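Local coordinates for protein probable ubiquitin-conjugating enzyme E2 7 (Caenorhabditis elegans, PDB 1PZV) that probably accepts ubiquitin from an E1 enzyme as a cysteine thioester and catalyses its covalent attachment to other proteins, at residues Trp77-Cys88 against Met125-Asn136. Residues are numbered along the deposited sequence; the frame is centred on the assembly and turned at random.
Sequences WHPNIDKEGNVC and MLTDPNFESPAN
His78, Pro79 and Asn80 form the His-Pro-Asn motif of ubiquitin-conjugating enzymes, and here they knit the active-site loop to the chain that leaves helix 115-127. The first turn, His78 to Ile81, is a compact bump, and residues 125-136 curve round it. Met125, on the last turn of helix 115-127, packs against it: long, flexible and bent at chi3 (76°), it sets CG 3.3 Å from His78 NE2 and lays SD and CE against both Ile81 CD1 and Val87 CG1, with SD 3.4 Å from the latter. The flat His78 ring touches both the Met125 side chain and Pro129, whose CB comes 3.4 Å from NE2, while His78 ND1 is hydrogen-bonded to Tyr48 OH. Beside this ring, Pro79 CG makes loose apolar contacts with Pro129 CB and Phe131 CE2, and Pro79 O receives two weak hydrogen bonds from the N atoms of Ala135 and Asn136. An amide suits Asn80 because it both gives and accepts: its ND2 donates to Asn130 O (2.7 Å, 164°), which lies almost in the amide plane, while Asn130 N donates to Asn80 OD1 (3.0 Å). A leucine in its place would probably leave both backbone groups of Asn130 without these mates and let the 129-134 loop drift from the motif. Small Ala135 fits beside Cys88, predicted to carry the ubiquitin thioester, with CB 3.7 Å from SG. Asn136 caps helix 137-144 through OD1, bonded to Ala139 N; with CG anti to its backbone N (chi1 -169°), its ND2 reaches back to Ile81 O in a weak bond of 3.3 Å.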
ATOM      1  N   TRP A  77      -6.785   9.317  -2.141  1.00 65.25           N
ATOM      2  CA  TRP A  77      -6.317  10.627  -1.693  1.00 65.41           C
ATOM      3  C   TRP A  77      -5.624  10.495  -0.351  1.00 65.14           C
ATOM      4  O   TRP A  77      -6.266  10.465   0.701  1.00 62.65           O
ATOM      5  CB  TRP A  77      -7.488  11.617  -1.588  1.00 65.85           C
ATOM      6  CG  TRP A  77      -7.048  13.055  -1.446  1.00 66.10           C
ATOM      7  CD1 TRP A  77      -7.238  13.866  -0.361  1.00 66.81           C
ATOM      8  CD2 TRP A  77      -6.289  13.827  -2.391  1.00 65.84           C
ATOM      9  NE1 TRP A  77      -6.634  15.084  -0.563  1.00 66.02           N
ATOM     10  CE2 TRP A  77      -6.039  15.087  -1.798  1.00 66.19           C
ATOM     11  CE3 TRP A  77      -5.781  13.570  -3.675  1.00 66.82           C
ATOM     12  CZ2 TRP A  77      -5.314  16.094  -2.449  1.00 65.86           C
ATOM     13  CZ3 TRP A  77      -5.057  14.575  -4.325  1.00 66.66           C
ATOM     14  CH2 TRP A  77      -4.826  15.818  -3.704  1.00 67.04           C
ATOM     15  N   HIS A  78      -4.299  10.414  -0.397  1.00 67.36           N
ATOM     16  CA  HIS A  78      -3.512  10.256   0.824  1.00 68.23           C
ATOM     17  C   HIS A  78      -2.179  11.017   0.812  1.00 67.96           C
ATOM     18  O   HIS A  78      -1.485  11.102  -0.214  1.00 68.69           O
ATOM     19  CB  HIS A  78      -3.239   8.764   1.080  1.00 66.21           C
ATOM     20  CG  HIS A  78      -2.753   8.471   2.462  1.00 66.13           C
ATOM     21  ND1 HIS A  78      -3.607   8.328   3.538  1.00 67.44           N
ATOM     22  CD2 HIS A  78      -1.504   8.310   2.957  1.00 65.73           C
ATOM     23  CE1 HIS A  78      -2.907   8.088   4.628  1.00 66.12           C
ATOM     24  NE2 HIS A  78      -1.623   8.071   4.305  1.00 66.11           N
ATOM     25  N   PRO A  79      -1.812  11.587   1.966  1.00 66.73           N
ATOM     26  CA  PRO A  79      -0.571  12.344   2.139  1.00 67.07           C
ATOM     27  C   PRO A  79       0.672  11.562   1.708  1.00 67.55           C
ATOM     28  O   PRO A  79       1.621  12.142   1.170  1.00 68.59           O
ATOM     29  CB  PRO A  79      -0.560  12.639   3.636  1.00 65.76           C
ATOM     30  CG  PRO A  79      -2.025  12.824   3.933  1.00 66.69           C
ATOM     31  CD  PRO A  79      -2.672  11.696   3.159  1.00 65.94           C
ATOM     32  N   ASN A  80       0.664  10.247   1.938  1.00 67.29           N
ATOM     33  CA  ASN A  80       1.815   9.415   1.602  1.00 66.19           C
ATOM     34  C   ASN A  80       1.731   8.614   0.319  1.00 67.17           C
ATOM     35  O   ASN A  80       2.516   7.700   0.089  1.00 66.84           O
ATOM     36  CB  ASN A  80       2.134   8.506   2.773  1.00 64.45           C
ATOM     37  CG  ASN A  80       2.429   9.293   4.031  1.00 65.26           C
ATOM     38  OD1 ASN A  80       1.676   9.222   5.008  1.00 64.84           O
ATOM     39  ND2 ASN A  80       3.522  10.073   4.010  1.00 62.39           N
ATOM     40  N   ILE A  81       0.767   8.962  -0.517  1.00 68.79           N
ATOM     41  CA  ILE A  81       0.623   8.326  -1.813  1.00 69.94           C
ATOM     42  C   ILE A  81       0.723   9.533  -2.743  1.00 71.67           C
ATOM     43  O   ILE A  81      -0.081  10.461  -2.630  1.00 70.91           O
ATOM     44  CB  ILE A  81      -0.759   7.691  -2.003  1.00 69.79           C
ATOM     45  CG1 ILE A  81      -1.151   6.884  -0.769  1.00 69.89           C
ATOM     46  CG2 ILE A  81      -0.742   6.801  -3.236  1.00 69.10           C
ATOM     47  CD1 ILE A  81      -0.310   5.658  -0.543  1.00 72.53           C
ATOM     48  N   ASP A  82       1.709   9.552  -3.634  1.00 72.93           N
ATOM     49  CA  ASP A  82       1.820  10.693  -4.530  1.00 74.46           C
ATOM     50  C   ASP A  82       0.675  10.706  -5.542  1.00 75.19           C
ATOM     51  O   ASP A  82      -0.213   9.850  -5.515  1.00 74.71           O
ATOM     52  CB  ASP A  82       3.184  10.722  -5.253  1.00 73.93           C
ATOM     53  CG  ASP A  82       3.384   9.556  -6.206  1.00 74.60           C
ATOM     54  OD1 ASP A  82       2.403   9.106  -6.833  1.00 73.84           O
ATOM     55  OD2 ASP A  82       4.539   9.101  -6.346  1.00 75.11           O
ATOM     56  N   LYS A  83       0.706  11.696  -6.425  1.00 76.46           N
ATOM     57  CA  LYS A  83      -0.305  11.877  -7.461  1.00 77.21           C
ATOM     58  C   LYS A  83      -0.252  10.784  -8.526  1.00 75.73           C
ATOM     59  O   LYS A  83      -1.081  10.743  -9.434  1.00 74.52           O
ATOM     60  CB  LYS A  83      -0.119  13.259  -8.107  1.00 80.41           C
ATOM     61  CG  LYS A  83       1.249  13.920  -7.807  1.00 83.33           C
ATOM     62  CD  LYS A  83       2.431  13.069  -8.297  1.00 84.19           C
ATOM     63  CE  LYS A  83       3.776  13.717  -7.976  1.00 85.46           C
ATOM     64  NZ  LYS A  83       4.933  12.931  -8.514  1.00 84.98           N
ATOM     65  N   GLU A  84       0.730   9.900  -8.416  1.00 75.43           N
ATOM     66  CA  GLU A  84       0.864   8.811  -9.376  1.00 75.16           C
ATOM     67  C   GLU A  84       0.531   7.469  -8.722  1.00 72.29           C
ATOM     68  O   GLU A  84       0.775   6.413  -9.299  1.00 69.95           O
ATOM     69  CB  GLU A  84       2.281   8.791  -9.953  1.00 77.44           C
ATOM     70  CG  GLU A  84       2.688  10.129 -10.560  1.00 81.56           C
ATOM     71  CD  GLU A  84       4.059  10.097 -11.224  1.00 84.10           C
ATOM     72  OE1 GLU A  84       4.177   9.531 -12.339  1.00 84.26           O
ATOM     73  OE2 GLU A  84       5.015  10.640 -10.620  1.00 84.39           O
ATOM     74  N   GLY A  85      -0.035   7.529  -7.519  1.00 70.22           N
ATOM     75  CA  GLY A  85      -0.411   6.321  -6.811  1.00 70.52           C
ATOM     76  C   GLY A  85       0.729   5.625  -6.085  1.00 70.53           C
ATOM     77  O   GLY A  85       0.504   4.699  -5.303  1.00 69.57           O
ATOM     78  N   ASN A  86       1.956   6.065  -6.349  1.00 69.89           N
ATOM     79  CA  ASN A  86       3.126   5.483  -5.712  1.00 67.80           C
ATOM     80  C   ASN A  86       3.053   5.692  -4.215  1.00 66.78           C
ATOM     81  O   ASN A  86       2.859   6.817  -3.745  1.00 66.46           O
ATOM     82  CB  ASN A  86       4.394   6.130  -6.253  1.00 68.18           C
ATOM     83  CG  ASN A  86       4.640   5.789  -7.697  1.00 69.39           C
ATOM     84  OD1 ASN A  86       5.424   6.452  -8.380  1.00 71.41           O
ATOM     85  ND2 ASN A  86       3.976   4.743  -8.176  1.00 68.89           N
ATOM     86  N   VAL A  87       3.195   4.603  -3.468  1.00 64.72           N
ATOM     87  CA  VAL A  87       3.156   4.696  -2.025  1.00 63.54           C
ATOM     88  C   VAL A  87       4.562   4.996  -1.563  1.00 63.73           C
ATOM     89  O   VAL A  87       5.513   4.349  -1.997  1.00 64.77           O
ATOM     90  CB  VAL A  87       2.709   3.393  -1.376  1.00 62.65           C
ATOM     91  CG1 VAL A  87       2.575   3.599   0.124  1.00 61.96           C
ATOM     92  CG2 VAL A  87       1.402   2.937  -1.980  1.00 61.88           C
ATOM     93  N   CYS A  88       4.696   5.983  -0.691  1.00 63.14           N
ATOM     94  CA  CYS A  88       6.001   6.359  -0.189  1.00 62.13           C
ATOM     95  C   CYS A  88       6.060   6.300   1.320  1.00 60.27           C
ATOM     96  O   CYS A  88       5.645   7.233   2.001  1.00 58.47           O
ATOM     97  CB  CYS A  88       6.351   7.762  -0.672  1.00 63.99           C
ATOM     98  SG  CYS A  88       6.331   7.921  -2.489  1.00 71.92           S
ATOM     99  N   MET A 125      -0.208   3.258   7.500  1.00 53.72           N
ATOM    100  CA  MET A 125      -0.223   4.440   6.661  1.00 57.52           C
ATOM    101  C   MET A 125      -1.630   5.006   6.472  1.00 58.92           C
ATOM    102  O   MET A 125      -1.836   6.223   6.562  1.00 57.77           O
ATOM    103  CB  MET A 125       0.363   4.130   5.293  1.00 61.21           C
ATOM    104  CG  MET A 125       0.070   5.219   4.287  1.00 65.39           C
ATOM    105  SD  MET A 125       0.765   4.862   2.702  1.00 74.95           S
ATOM    106  CE  MET A 125      -0.403   3.599   2.108  1.00 71.40           C
ATOM    107  N   LEU A 126      -2.590   4.128   6.192  1.00 58.54           N
ATOM    108  CA  LEU A 126      -3.965   4.563   5.991  1.00 59.06           C
ATOM    109  C   LEU A 126      -4.610   5.017   7.313  1.00 61.44           C
ATOM    110  O   LEU A 126      -5.392   5.969   7.348  1.00 62.05           O
ATOM    111  CB  LEU A 126      -4.776   3.429   5.366  1.00 54.41           C
ATOM    112  CG  LEU A 126      -4.288   2.895   4.013  1.00 53.01           C
ATOM    113  CD1 LEU A 126      -5.090   1.659   3.646  1.00 49.71           C
ATOM    114  CD2 LEU A 126      -4.411   3.960   2.928  1.00 50.07           C
ATOM    115  N   THR A 127      -4.266   4.342   8.402  1.00 63.30           N
ATOM    116  CA  THR A 127      -4.819   4.665   9.711  1.00 66.02           C
ATOM    117  C   THR A 127      -4.155   5.882  10.359  1.00 68.99           C
ATOM    118  O   THR A 127      -4.801   6.646  11.088  1.00 69.16           O
ATOM    119  CB  THR A 127      -4.655   3.480  10.684  1.00 64.14           C
ATOM    120  OG1 THR A 127      -5.070   2.276  10.033  1.00 62.16           O
ATOM    121  CG2 THR A 127      -5.488   3.698  11.943  1.00 61.13           C
ATOM    122  N   ASP A 128      -2.865   6.057  10.090  1.00 72.06           N
ATOM    123  CA  ASP A 128      -2.103   7.151  10.684  1.00 74.08           C
ATOM    124  C   ASP A 128      -1.011   7.659   9.744  1.00 72.89           C
ATOM    125  O   ASP A 128       0.141   7.238   9.830  1.00 70.44           O
ATOM    126  CB  ASP A 128      -1.468   6.658  11.980  1.00 77.37           C
ATOM    127  CG  ASP A 128      -1.259   7.760  12.971  1.00 82.42           C
ATOM    128  OD1 ASP A 128      -0.551   8.746  12.636  1.00 85.12           O
ATOM    129  OD2 ASP A 128      -1.815   7.632  14.085  1.00 84.55           O
ATOM    130  N   PRO A 129      -1.360   8.588   8.845  1.00 73.73           N
ATOM    131  CA  PRO A 129      -0.369   9.117   7.903  1.00 74.46           C
ATOM    132  C   PRO A 129       0.823   9.802   8.572  1.00 76.40           C
ATOM    133  O   PRO A 129       0.692  10.420   9.634  1.00 76.36           O
ATOM    134  CB  PRO A 129      -1.195  10.076   7.047  1.00 74.18           C
ATOM    135  CG  PRO A 129      -2.224  10.589   8.024  1.00 73.05           C
ATOM    136  CD  PRO A 129      -2.632   9.333   8.761  1.00 72.88           C
ATOM    137  N   ASN A 130       1.993   9.665   7.956  1.00 78.43           N
ATOM    138  CA  ASN A 130       3.204  10.294   8.469  1.00 81.36           C
ATOM    139  C   ASN A 130       3.540  11.446   7.546  1.00 83.34           C
ATOM    140  O   ASN A 130       3.893  11.240   6.381  1.00 83.90           O
ATOM    141  CB  ASN A 130       4.380   9.306   8.506  1.00 80.07           C
ATOM    142  CG  ASN A 130       5.721   9.997   8.780  1.00 80.26           C
ATOM    143  OD1 ASN A 130       6.379  10.497   7.861  1.00 78.75           O
ATOM    144  ND2 ASN A 130       6.119  10.037  10.050  1.00 79.02           N
ATOM    145  N   PHE A 131       3.416  12.663   8.052  1.00 85.33           N
ATOM    146  CA  PHE A 131       3.719  13.809   7.222  1.00 88.29           C
ATOM    147  C   PHE A 131       5.226  13.852   7.017  1.00 90.18           C
ATOM    148  O   PHE A 131       5.736  13.115   6.168  1.00 91.54           O
ATOM    149  CB  PHE A 131       3.145  15.079   7.858  1.00 88.53           C
ATOM    150  CG  PHE A 131       1.639  15.026   8.019  1.00 89.36           C
ATOM    151  CD1 PHE A 131       1.055  14.301   9.066  1.00 88.80           C
ATOM    152  CD2 PHE A 131       0.800  15.623   7.076  1.00 89.23           C
ATOM    153  CE1 PHE A 131      -0.336  14.163   9.166  1.00 87.60           C
ATOM    154  CE2 PHE A 131      -0.595  15.489   7.169  1.00 88.69           C
ATOM    155  CZ  PHE A 131      -1.160  14.759   8.217  1.00 87.82           C
ATOM    156  N   GLU A 132       5.953  14.664   7.779  1.00 90.77           N
ATOM    157  CA  GLU A 132       7.404  14.708   7.606  1.00 91.31           C
ATOM    158  C   GLU A 132       7.799  14.427   6.157  1.00 89.75           C
ATOM    159  O   GLU A 132       8.214  13.317   5.831  1.00 88.24           O
ATOM    160  CB  GLU A 132       8.086  13.651   8.472  1.00 94.34           C
ATOM    161  CG  GLU A 132       8.115  13.920   9.956  1.00 98.00           C
ATOM    162  CD  GLU A 132       9.171  13.067  10.643  1.00100.22           C
ATOM    163  OE1 GLU A 132       9.159  11.834  10.431  1.00100.38           O
ATOM    164  OE2 GLU A 132      10.012  13.627  11.384  1.00101.34           O
ATOM    165  N   SER A 133       7.661  15.419   5.290  1.00 89.63           N
ATOM    166  CA  SER A 133       8.010  15.256   3.882  1.00 89.58           C
ATOM    167  C   SER A 133       7.042  14.329   3.138  1.00 88.57           C
ATOM    168  O   SER A 133       7.459  13.327   2.558  1.00 87.79           O
ATOM    169  CB  SER A 133       9.437  14.706   3.743  1.00 90.11           C
ATOM    170  OG  SER A 133      10.357  15.448   4.525  1.00 91.24           O
ATOM    171  N   PRO A 134       5.737  14.649   3.156  1.00 87.71           N
ATOM    172  CA  PRO A 134       4.739  13.827   2.466  1.00 86.55           C
ATOM    173  C   PRO A 134       5.032  13.790   0.969  1.00 86.41           C
ATOM    174  O   PRO A 134       5.654  14.710   0.431  1.00 86.32           O
ATOM    175  CB  PRO A 134       3.435  14.548   2.770  1.00 86.74           C
ATOM    176  CG  PRO A 134       3.692  15.138   4.129  1.00 86.97           C
ATOM    177  CD  PRO A 134       5.082  15.688   3.969  1.00 87.70           C
ATOM    178  N   ALA A 135       4.590  12.726   0.302  1.00 85.79           N
ATOM    179  CA  ALA A 135       4.810  12.573  -1.134  1.00 83.71           C
ATOM    180  C   ALA A 135       3.701  13.292  -1.869  1.00 83.08           C
ATOM    181  O   ALA A 135       3.714  13.411  -3.094  1.00 82.58           O
ATOM    182  CB  ALA A 135       4.811  11.103  -1.513  1.00 83.54           C
ATOM    183  N   ASN A 136       2.736  13.771  -1.100  1.00 83.25           N
ATOM    184  CA  ASN A 136       1.602  14.483  -1.657  1.00 84.22           C
ATOM    185  C   ASN A 136       1.227  15.596  -0.696  1.00 85.65           C
ATOM    186  O   ASN A 136       0.472  15.388   0.264  1.00 85.66           O
ATOM    187  CB  ASN A 136       0.423  13.532  -1.835  1.00 83.90           C
ATOM    188  CG  ASN A 136      -0.688  14.142  -2.642  1.00 82.31           C
ATOM    189  OD1 ASN A 136      -1.167  15.227  -2.331  1.00 82.59           O
ATOM    190  ND2 ASN A 136      -1.106  13.449  -3.687  1.00 82.78           N
TER